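Local coordinates for afamin (PDB 6FAK), which carries hydrophobic molecules in body fluids, binding vitamin E and keeping lipidated Wnt proteins soluble and active, at residues A[472-475]-A[476-480]; A[482-485]-A[486-489]; A[553-556]-A[557-561]. All coordinates share one frame; numbering follows the deposited sequence.

Contact 1: A[472-475]-A[476-480]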
ATOM      1  N   PRO A 472       1.217 -13.133 -19.342  1.00 27.41           N
ATOM      2  CA  PRO A 472       1.848 -14.252 -18.683  1.00 27.83           C
ATOM      3  C   PRO A 472       3.150 -13.908 -17.957  1.00 27.70           C
ATOM      4  O   PRO A 472       3.366 -14.412 -16.860  1.00 27.83           O
ATOM      5  CB  PRO A 472       2.055 -15.298 -19.821  1.00 29.01           C
ATOM      6  CG  PRO A 472       1.087 -14.900 -20.900  1.00 28.86           C
ATOM      7  CD  PRO A 472       0.898 -13.411 -20.770  1.00 28.31           C
ATOM      8  N   ALA A 473       3.962 -13.007 -18.508  1.00 27.24           N
ATOM      9  CA  ALA A 473       5.248 -12.653 -17.887  1.00 27.28           C
ATOM     10  C   ALA A 473       5.053 -11.866 -16.567  1.00 26.26           C
ATOM     11  O   ALA A 473       5.653 -12.170 -15.547  1.00 25.96           O
ATOM     12  CB  ALA A 473       6.120 -11.841 -18.875  1.00 27.78           C
ATOM     13  N   VAL A 474       4.143 -10.907 -16.580  1.00 25.97           N
ATOM     14  CA  VAL A 474       3.773 -10.155 -15.361  1.00 25.46           C
ATOM     15  C   VAL A 474       3.159 -11.085 -14.298  1.00 25.94           C
ATOM     16  O   VAL A 474       3.522 -10.988 -13.081  1.00 25.64           O
ATOM     17  CB  VAL A 474       2.783  -8.999 -15.685  1.00 24.92           C
ATOM     18  CG1 VAL A 474       2.215  -8.409 -14.395  1.00 24.96           C
ATOM     19  CG2 VAL A 474       3.450  -7.909 -16.474  1.00 24.68           C
ATOM     20  N   ASP A 475       2.248 -11.971 -14.728  1.00 26.75           N
ATOM     21  CA  ASP A 475       1.548 -12.887 -13.812  1.00 27.89           C
ATOM     22  C   ASP A 475       2.554 -13.827 -13.142  1.00 28.39           C
ATOM     23  O   ASP A 475       2.461 -14.069 -11.925  1.00 27.47           O
ATOM     24  CB  ASP A 475       0.476 -13.714 -14.504  1.00 29.49           C
ATOM     25  CG  ASP A 475      -0.668 -12.859 -15.063  1.00 30.17           C
ATOM     26  OD1 ASP A 475      -0.701 -11.616 -14.812  1.00 29.86           O
ATOM     27  OD2 ASP A 475      -1.505 -13.446 -15.790  1.00 31.97           O
ATOM     28  N   HIS A 476       3.548 -14.272 -13.923  1.00 29.41           N
ATOM     29  CA  HIS A 476       4.640 -15.094 -13.393  1.00 30.38           C
ATOM     30  C   HIS A 476       5.372 -14.301 -12.272  1.00 30.60           C
ATOM     31  O   HIS A 476       5.625 -14.843 -11.177  1.00 30.93           O
ATOM     32  CB  HIS A 476       5.629 -15.515 -14.499  1.00 32.90           C
ATOM     33  CG  HIS A 476       6.766 -16.300 -13.966  1.00 36.76           C
ATOM     34  ND1 HIS A 476       6.632 -17.627 -13.611  1.00 38.90           N
ATOM     35  CD2 HIS A 476       7.993 -15.911 -13.537  1.00 38.26           C
ATOM     36  CE1 HIS A 476       7.757 -18.035 -13.043  1.00 40.05           C
ATOM     37  NE2 HIS A 476       8.592 -17.013 -12.981  1.00 38.20           N
ATOM     38  N   CYS A 477       5.734 -13.045 -12.527  1.00 29.31           N
ATOM     39  CA  CYS A 477       6.389 -12.269 -11.511  1.00 29.61           C
ATOM     40  C   CYS A 477       5.521 -12.017 -10.273  1.00 29.17           C
ATOM     41  O   CYS A 477       6.063 -11.959  -9.144  1.00 28.59           O
ATOM     42  CB  CYS A 477       6.947 -10.962 -12.048  1.00 30.53           C
ATOM     43  SG  CYS A 477       8.316 -11.205 -13.196  1.00 31.69           S
ATOM     44  N   CYS A 478       4.219 -11.824 -10.467  1.00 27.86           N
ATOM     45  CA  CYS A 478       3.336 -11.619  -9.341  1.00 29.36           C
ATOM     46  C   CYS A 478       3.183 -12.833  -8.450  1.00 31.72           C
ATOM     47  O   CYS A 478       2.982 -12.677  -7.283  1.00 31.93           O
ATOM     48  CB  CYS A 478       1.946 -11.180  -9.774  1.00 28.73           C
ATOM     49  SG  CYS A 478       1.938  -9.459 -10.275  1.00 28.62           S
ATOM     50  N   LYS A 479       3.232 -14.034  -9.007  1.00 34.99           N
ATOM     51  CA  LYS A 479       2.805 -15.192  -8.241  1.00 41.62           C
ATOM     52  C   LYS A 479       3.959 -16.078  -7.742  1.00 40.50           C
ATOM     53  O   LYS A 479       3.733 -16.913  -6.907  1.00 43.37           O
ATOM     54  CB  LYS A 479       1.733 -15.991  -9.031  1.00 46.18           C
ATOM     55  CG  LYS A 479       2.253 -17.000 -10.032  1.00 54.81           C
ATOM     56  CD  LYS A 479       1.175 -18.009 -10.461  1.00 67.71           C
ATOM     57  CE  LYS A 479       0.161 -17.442 -11.442  1.00 71.55           C
ATOM     58  NZ  LYS A 479       0.693 -17.374 -12.837  1.00 79.71           N
ATOM     59  N   THR A 480       5.170 -15.850  -8.245  0.57 40.68           N
ATOM     60  CA  THR A 480       6.316 -16.678  -7.930  0.57 45.15           C
ATOM     61  C   THR A 480       7.376 -15.776  -7.306  0.57 48.94           C
ATOM     62  O   THR A 480       8.098 -15.022  -8.003  0.57 57.98           O
ATOM     63  CB  THR A 480       6.878 -17.410  -9.181  0.57 43.20           C
ATOM     64  OG1 THR A 480       5.830 -17.638 -10.139  0.57 42.50           O
ATOM     65  CG2 THR A 480       7.544 -18.745  -8.790  0.57 41.68           C
TER
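Val474 and Cys478, one turn apart on helix 472-479, are brought together by their first torsions: Val474 CG1 is anti to the backbone N (chi1 169°), while Cys478 SG lies beside its own N (chi1 -76°) and leans back along the helix. Val474 CG1 is 4.3 Å from Cys478 SG. The same sulfur is 3.6 Å from Val474 O, the carbonyl that takes the hydrogen bond of Cys478 N at 2.8 Å in the carbonyl plane. The next bond, Lys479 N to Asp475 O, is weak: its N-H...O angle is only 131°, in keeping with a helix that is about to end. Lys479 bends at chi3 and chi4, yet Lys479 NZ stays 5.4 Å from Asp475 OD2, too far for a salt bridge. The carboxylate has another partner, since Asp475 OD1 accepts a hydrogen bond from the backbone N of Ile470. Beyond the helix, Phe489 packs on Val474 and Cys478. Cys477 and Cys478 form disulfides with Cys488 and Cys462 respectively, the adjacent-cysteine arrangement of the albumin family. Covalent bonds thus tie two successive residues of this short helix to different parts of the fold, whereas any attraction between Asp475 and Lys479 is probably modest.

Contact 2: A[482-485]-A[486-489]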
ATOM      1  N   PHE A 482       7.827 -13.885  -3.407  1.00 35.00           N
ATOM      2  CA  PHE A 482       7.619 -12.589  -2.850  1.00 34.20           C
ATOM      3  C   PHE A 482       8.878 -11.740  -2.763  1.00 30.82           C
ATOM      4  O   PHE A 482       8.916 -10.610  -3.223  1.00 29.18           O
ATOM      5  CB  PHE A 482       6.961 -12.814  -1.479  1.00 38.74           C
ATOM      6  CG  PHE A 482       6.640 -11.576  -0.779  1.00 42.91           C
ATOM      7  CD1 PHE A 482       5.593 -10.775  -1.211  1.00 46.75           C
ATOM      8  CD2 PHE A 482       7.422 -11.161   0.277  1.00 48.11           C
ATOM      9  CE1 PHE A 482       5.300  -9.585  -0.569  1.00 47.32           C
ATOM     10  CE2 PHE A 482       7.143  -9.974   0.919  1.00 56.83           C
ATOM     11  CZ  PHE A 482       6.074  -9.176   0.498  1.00 51.56           C
ATOM     12  N   ALA A 483       9.922 -12.300  -2.162  1.00 28.58           N
ATOM     13  CA  ALA A 483      11.158 -11.567  -1.956  1.00 27.96           C
ATOM     14  C   ALA A 483      11.878 -11.157  -3.252  1.00 26.91           C
ATOM     15  O   ALA A 483      12.502 -10.140  -3.303  1.00 26.17           O
ATOM     16  CB  ALA A 483      12.100 -12.379  -1.066  1.00 27.98           C
ATOM     17  N   PHE A 484      11.768 -11.971  -4.286  1.00 27.04           N
ATOM     18  CA  PHE A 484      12.415 -11.751  -5.589  1.00 27.41           C
ATOM     19  C   PHE A 484      11.466 -11.153  -6.650  1.00 27.82           C
ATOM     20  O   PHE A 484      11.821 -11.084  -7.827  1.00 27.23           O
ATOM     21  CB  PHE A 484      13.006 -13.067  -6.106  1.00 28.09           C
ATOM     22  CG  PHE A 484      14.226 -13.497  -5.325  1.00 28.76           C
ATOM     23  CD1 PHE A 484      14.092 -14.298  -4.218  1.00 28.99           C
ATOM     24  CD2 PHE A 484      15.480 -13.000  -5.650  1.00 29.04           C
ATOM     25  CE1 PHE A 484      15.209 -14.664  -3.458  1.00 29.26           C
ATOM     26  CE2 PHE A 484      16.592 -13.355  -4.883  1.00 29.97           C
ATOM     27  CZ  PHE A 484      16.447 -14.202  -3.789  1.00 29.49           C
ATOM     28  N   ARG A 485      10.319 -10.671  -6.214  1.00 28.31           N
ATOM     29  CA  ARG A 485       9.369 -10.034  -7.132  1.00 30.17           C
ATOM     30  C   ARG A 485       9.923  -8.777  -7.871  1.00 29.85           C
ATOM     31  O   ARG A 485       9.745  -8.641  -9.071  1.00 28.07           O
ATOM     32  CB  ARG A 485       8.077  -9.718  -6.353  1.00 30.60           C
ATOM     33  CG  ARG A 485       7.007  -9.079  -7.201  1.00 33.55           C
ATOM     34  CD  ARG A 485       5.638  -9.477  -6.667  1.00 35.57           C
ATOM     35  NE  ARG A 485       5.403  -8.912  -5.358  1.00 39.66           N
ATOM     36  CZ  ARG A 485       4.315  -9.108  -4.602  1.00 38.35           C
ATOM     37  NH1 ARG A 485       3.337  -9.939  -5.008  1.00 38.79           N
ATOM     38  NH2 ARG A 485       4.223  -8.481  -3.460  1.00 40.85           N
ATOM     39  N   ARG A 486      10.575  -7.861  -7.154  1.00 31.26           N
ATOM     40  CA  ARG A 486      11.137  -6.669  -7.789  1.00 33.95           C
ATOM     41  C   ARG A 486      12.247  -7.046  -8.815  1.00 34.11           C
ATOM     42  O   ARG A 486      12.162  -6.650  -9.970  1.00 33.62           O
ATOM     43  CB  ARG A 486      11.570  -5.608  -6.766  1.00 37.67           C
ATOM     44  CG  ARG A 486      11.788  -4.198  -7.348  1.00 42.57           C
ATOM     45  CD  ARG A 486      12.406  -3.245  -6.314  1.00 49.54           C
ATOM     46  NE  ARG A 486      12.987  -2.074  -6.965  1.00 57.61           N
ATOM     47  CZ  ARG A 486      14.066  -1.384  -6.598  1.00 54.68           C
ATOM     48  NH1 ARG A 486      14.729  -1.685  -5.493  1.00 50.62           N
ATOM     49  NH2 ARG A 486      14.444  -0.343  -7.310  1.00 57.13           N
ATOM     50  N   PRO A 487      13.253  -7.834  -8.416  1.00 34.56           N
ATOM     51  CA  PRO A 487      14.193  -8.365  -9.441  1.00 34.14           C
ATOM     52  C   PRO A 487      13.551  -9.065 -10.665  1.00 32.99           C
ATOM     53  O   PRO A 487      14.038  -8.891 -11.772  1.00 32.24           O
ATOM     54  CB  PRO A 487      15.068  -9.340  -8.661  1.00 34.47           C
ATOM     55  CG  PRO A 487      14.985  -8.881  -7.234  1.00 35.25           C
ATOM     56  CD  PRO A 487      13.665  -8.197  -7.035  1.00 34.07           C
ATOM     57  N   CYS A 488      12.481  -9.817 -10.452  1.00 30.93           N
ATOM     58  CA  CYS A 488      11.732 -10.465 -11.524  1.00 31.24           C
ATOM     59  C   CYS A 488      11.137  -9.434 -12.526  1.00 30.53           C
ATOM     60  O   CYS A 488      11.348  -9.556 -13.750  1.00 31.12           O
ATOM     61  CB  CYS A 488      10.604 -11.316 -10.956  1.00 30.60           C
ATOM     62  SG  CYS A 488       9.795 -12.325 -12.191  1.00 32.73           S
ATOM     63  N   PHE A 489      10.414  -8.456 -11.992  1.00 29.10           N
ATOM     64  CA  PHE A 489       9.871  -7.346 -12.771  1.00 30.16           C
ATOM     65  C   PHE A 489      10.931  -6.590 -13.589  1.00 32.72           C
ATOM     66  O   PHE A 489      10.690  -6.280 -14.763  1.00 30.16           O
ATOM     67  CB  PHE A 489       9.082  -6.384 -11.891  1.00 30.64           C
ATOM     68  CG  PHE A 489       7.660  -6.781 -11.766  1.00 30.55           C
ATOM     69  CD1 PHE A 489       6.788  -6.580 -12.836  1.00 30.56           C
ATOM     70  CD2 PHE A 489       7.191  -7.432 -10.645  1.00 31.21           C
ATOM     71  CE1 PHE A 489       5.468  -7.005 -12.770  1.00 31.93           C
ATOM     72  CE2 PHE A 489       5.838  -7.851 -10.560  1.00 32.04           C
ATOM     73  CZ  PHE A 489       4.976  -7.630 -11.623  1.00 31.33           C
TER
HETATM   74  O   HOH W   1      10.807  -7.855  -4.360  1.00 28.25           O
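Phe484 is the N-cap, immediately before helix 485-490, whose first backbone bonds run from Cys488 N to Phe484 O at 3.0 Å and from Phe489 N to Arg485 O at 3.0 Å, the latter nearly straight (N-H...O 175°). A type I turn from Phe482 to Arg485 leads into it, and Phe482 lines the pocket of a bound polyether together with His201. Pro487 stands in the first turn, where its lack of an N-H is easily tolerated. Its CD is 3.5 Å from Phe484 O, and Pro487 CG reaches the Phe484 ring obliquely, 4.4 Å from CD2. With a glycine here the pyrrolidine ring is gone, and the Phe484 side chain would probably be freer to turn and the helix start less rigid. Arg485 and Phe489 run side by side. Arg485 CG, anti to the backbone N (chi1 -179°), lies in the plane of the Phe489 ring at its edge, 3.8 Å from CE2, and Arg485 O meets the ring edge 3.2 Å from Phe489 CD2; the guanidinium plane is inclined 52° to the ring. A water accepts from Arg486 N at 2.8 Å and can donate to Ala483 O, 3.0 Å away, though it has other acceptors in reach. Ala483 O also accepts from Arg351. The extended Arg486 side chain forms salt bridges with Asp451 and Glu394, so this buried residue's charge is probably well balanced.

Contact 3: A[553-556]-A[557-561]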
ATOM      1  N   ALA A 553       6.724  17.786 -26.029  1.00 39.48           N
ATOM      2  CA  ALA A 553       6.960  18.633 -24.842  1.00 40.84           C
ATOM      3  C   ALA A 553       7.514  20.007 -25.210  1.00 43.02           C
ATOM      4  O   ALA A 553       7.065  21.033 -24.673  1.00 40.27           O
ATOM      5  CB  ALA A 553       7.903  17.968 -23.854  1.00 37.98           C
ATOM      6  N   ASN A 554       8.515  20.010 -26.085  1.00 40.43           N
ATOM      7  CA  ASN A 554       9.059  21.249 -26.592  1.00 39.48           C
ATOM      8  C   ASN A 554       7.971  22.084 -27.294  1.00 38.32           C
ATOM      9  O   ASN A 554       7.846  23.250 -27.029  1.00 40.57           O
ATOM     10  CB  ASN A 554      10.243  20.954 -27.513  1.00 40.48           C
ATOM     11  CG  ASN A 554      10.952  22.215 -27.953  1.00 42.45           C
ATOM     12  OD1 ASN A 554      11.323  23.031 -27.142  1.00 46.18           O
ATOM     13  ND2 ASN A 554      11.167  22.350 -29.219  1.00 40.30           N
ATOM     14  N   VAL A 555       7.146  21.470 -28.131  1.00 37.77           N
ATOM     15  CA  VAL A 555       6.063  22.178 -28.835  1.00 39.91           C
ATOM     16  C   VAL A 555       5.047  22.804 -27.847  1.00 46.94           C
ATOM     17  O   VAL A 555       4.694  23.977 -27.980  1.00 49.11           O
ATOM     18  CB  VAL A 555       5.396  21.281 -29.873  1.00 36.90           C
ATOM     19  CG1 VAL A 555       4.113  21.876 -30.388  1.00 38.20           C
ATOM     20  CG2 VAL A 555       6.363  21.016 -31.048  1.00 37.64           C
ATOM     21  N   VAL A 556       4.616  22.027 -26.859  1.00 45.07           N
ATOM     22  CA  VAL A 556       3.768  22.518 -25.751  1.00 50.84           C
ATOM     23  C   VAL A 556       4.340  23.735 -25.034  1.00 48.67           C
ATOM     24  O   VAL A 556       3.638  24.704 -24.796  1.00 49.18           O
ATOM     25  CB  VAL A 556       3.537  21.399 -24.695  1.00 53.77           C
ATOM     26  CG1 VAL A 556       3.061  21.968 -23.360  1.00 55.46           C
ATOM     27  CG2 VAL A 556       2.545  20.376 -25.241  1.00 56.80           C
ATOM     28  N   ASP A 557       5.607  23.668 -24.683  1.00 48.74           N
ATOM     29  CA  ASP A 557       6.262  24.767 -23.999  1.00 51.16           C
ATOM     30  C   ASP A 557       6.251  26.069 -24.815  1.00 55.53           C
ATOM     31  O   ASP A 557       6.085  27.163 -24.250  1.00 57.40           O
ATOM     32  CB  ASP A 557       7.719  24.387 -23.685  1.00 57.78           C
ATOM     33  CG  ASP A 557       8.464  25.489 -22.945  1.00 66.11           C
ATOM     34  OD1 ASP A 557       7.879  26.039 -21.997  1.00 81.31           O
ATOM     35  OD2 ASP A 557       9.618  25.814 -23.308  1.00 71.53           O
ATOM     36  N   LYS A 558       6.464  25.951 -26.126  1.00 52.88           N
ATOM     37  CA  LYS A 558       6.515  27.116 -27.012  1.00 53.86           C
ATOM     38  C   LYS A 558       5.128  27.678 -27.170  1.00 56.61           C
ATOM     39  O   LYS A 558       4.921  28.871 -27.006  1.00 63.70           O
ATOM     40  CB  LYS A 558       7.057  26.761 -28.409  1.00 48.72           C
ATOM     41  CG  LYS A 558       8.476  26.232 -28.455  1.00 49.99           C
ATOM     42  CD  LYS A 558       9.485  27.178 -27.843  1.00 56.37           C
ATOM     43  CE  LYS A 558      10.891  26.949 -28.405  1.00 63.86           C
ATOM     44  NZ  LYS A 558      11.609  25.834 -27.719  1.00 64.41           N
ATOM     45  N   CYS A 559       4.178  26.810 -27.496  1.00 56.36           N
ATOM     46  CA  CYS A 559       2.841  27.246 -27.849  1.00 59.74           C
ATOM     47  C   CYS A 559       2.057  27.894 -26.706  1.00 68.42           C
ATOM     48  O   CYS A 559       1.193  28.727 -26.957  1.00 73.39           O
ATOM     49  CB  CYS A 559       2.068  26.092 -28.448  1.00 56.06           C
ATOM     50  SG  CYS A 559       2.729  25.607 -30.049  1.00 51.30           S
ATOM     51  N   CYS A 560       2.360  27.532 -25.465  1.00 72.33           N
ATOM     52  CA  CYS A 560       1.821  28.259 -24.318  1.00 81.10           C
ATOM     53  C   CYS A 560       2.281  29.720 -24.318  1.00 88.51           C
ATOM     54  O   CYS A 560       1.501  30.618 -24.012  1.00 97.03           O
ATOM     55  CB  CYS A 560       2.173  27.553 -23.007  1.00 82.70           C
ATOM     56  SG  CYS A 560       1.169  26.072 -22.737  1.00 91.45           S
ATOM     57  N   LYS A 561       3.531  29.939 -24.710  1.00 84.92           N
ATOM     58  CA  LYS A 561       4.094  31.267 -24.889  1.00 84.88           C
ATOM     59  C   LYS A 561       3.800  31.765 -26.316  1.00 95.18           C
ATOM     60  O   LYS A 561       4.735  32.023 -27.086  1.00114.00           O
ATOM     61  CB  LYS A 561       5.612  31.213 -24.637  1.00 86.13           C
ATOM     62  CG  LYS A 561       6.012  30.592 -23.306  1.00 85.72           C
ATOM     63  CD  LYS A 561       7.517  30.657 -23.115  1.00 92.57           C
ATOM     64  CE  LYS A 561       7.932  30.316 -21.687  1.00102.88           C
ATOM     65  NZ  LYS A 561       9.034  31.199 -21.198  1.00106.48           N
TER
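The carboxamide of Asn554 is the flat group that touches across this turn, and Lys558 meets it at the oxygen end: Lys558 NZ donates to Asn554 OD1 over 2.9 Å. The C=O...N angle of 124° shows that the ammonium comes from beside the oxygen, and its tilt of 23° from the carbonyl plane puts it somewhat above that plane. The lysine thus approaches from the oxygen side of the amide and not over a face. This is an i to i+4 side-chain bond near the end of helix 542-560, in the all-helical albumin fold. Lys558 reaches its partner by folding back: CG lies beside the backbone N, chi1 -62°, and further bends at chi2 and chi4 turn the ammonium toward the amide, so that the two side chains cross obliquely. Lys558 CG also passes 3.4 Å from Asn554 O, the same carbonyl that receives the backbone hydrogen bond of Lys558 N. The lysine is therefore held to the asparagine by a backbone bond and by a side-chain bond, the latter on the exposed side of the helix.

Val555, Val556 and the cysteines turn mainly to apolar neighbours. Val555 packs against Phe569 of helix 565-572 and, within this turn, places CG1 4.0 Å from Cys559 SG. Val556 lies against Phe569 and Phe510, the latter also touching Cys560. The consecutive cysteines form separate disulfides, Cys559 with Cys568 and Cys560 with Cys515, the doubled bridge that recurs throughout the albumin family. Backbone bonds continue up to it: Cys559 N to Val555 O is 2.9 Å, and Cys560 N to Val556 O is 3.2 Å. Both sulfurs lean back toward the preceding turn, Cys560 SG ending 3.5 Å from Val556 O and Cys559 SG 3.3 Å from Val555 O.

The contacts follow one another along the third albumin repeat. Contacts 1 and 2 are neighbours, their centres about 10 Å apart, on the consecutive helices 472-479 and 485-490. Besides the disulfide between those helices, Cys477 CB lies 3.6 Å from Phe489 CE2 and Cys477 O lies 3.5 Å from Arg485 CD, so the two helices form one packed unit. Contact 3, on helix 542-560, is separate: its centre is about 40 Å from either of the others, with nearest atoms about 27 Å from contact 1 and 26 Å from contact 2. Contact 2 borders helices 177-209 and 346-363 from earlier in the chain, where the polyether pocket with Phe482 lies, while contact 3 is a surface turn far from it.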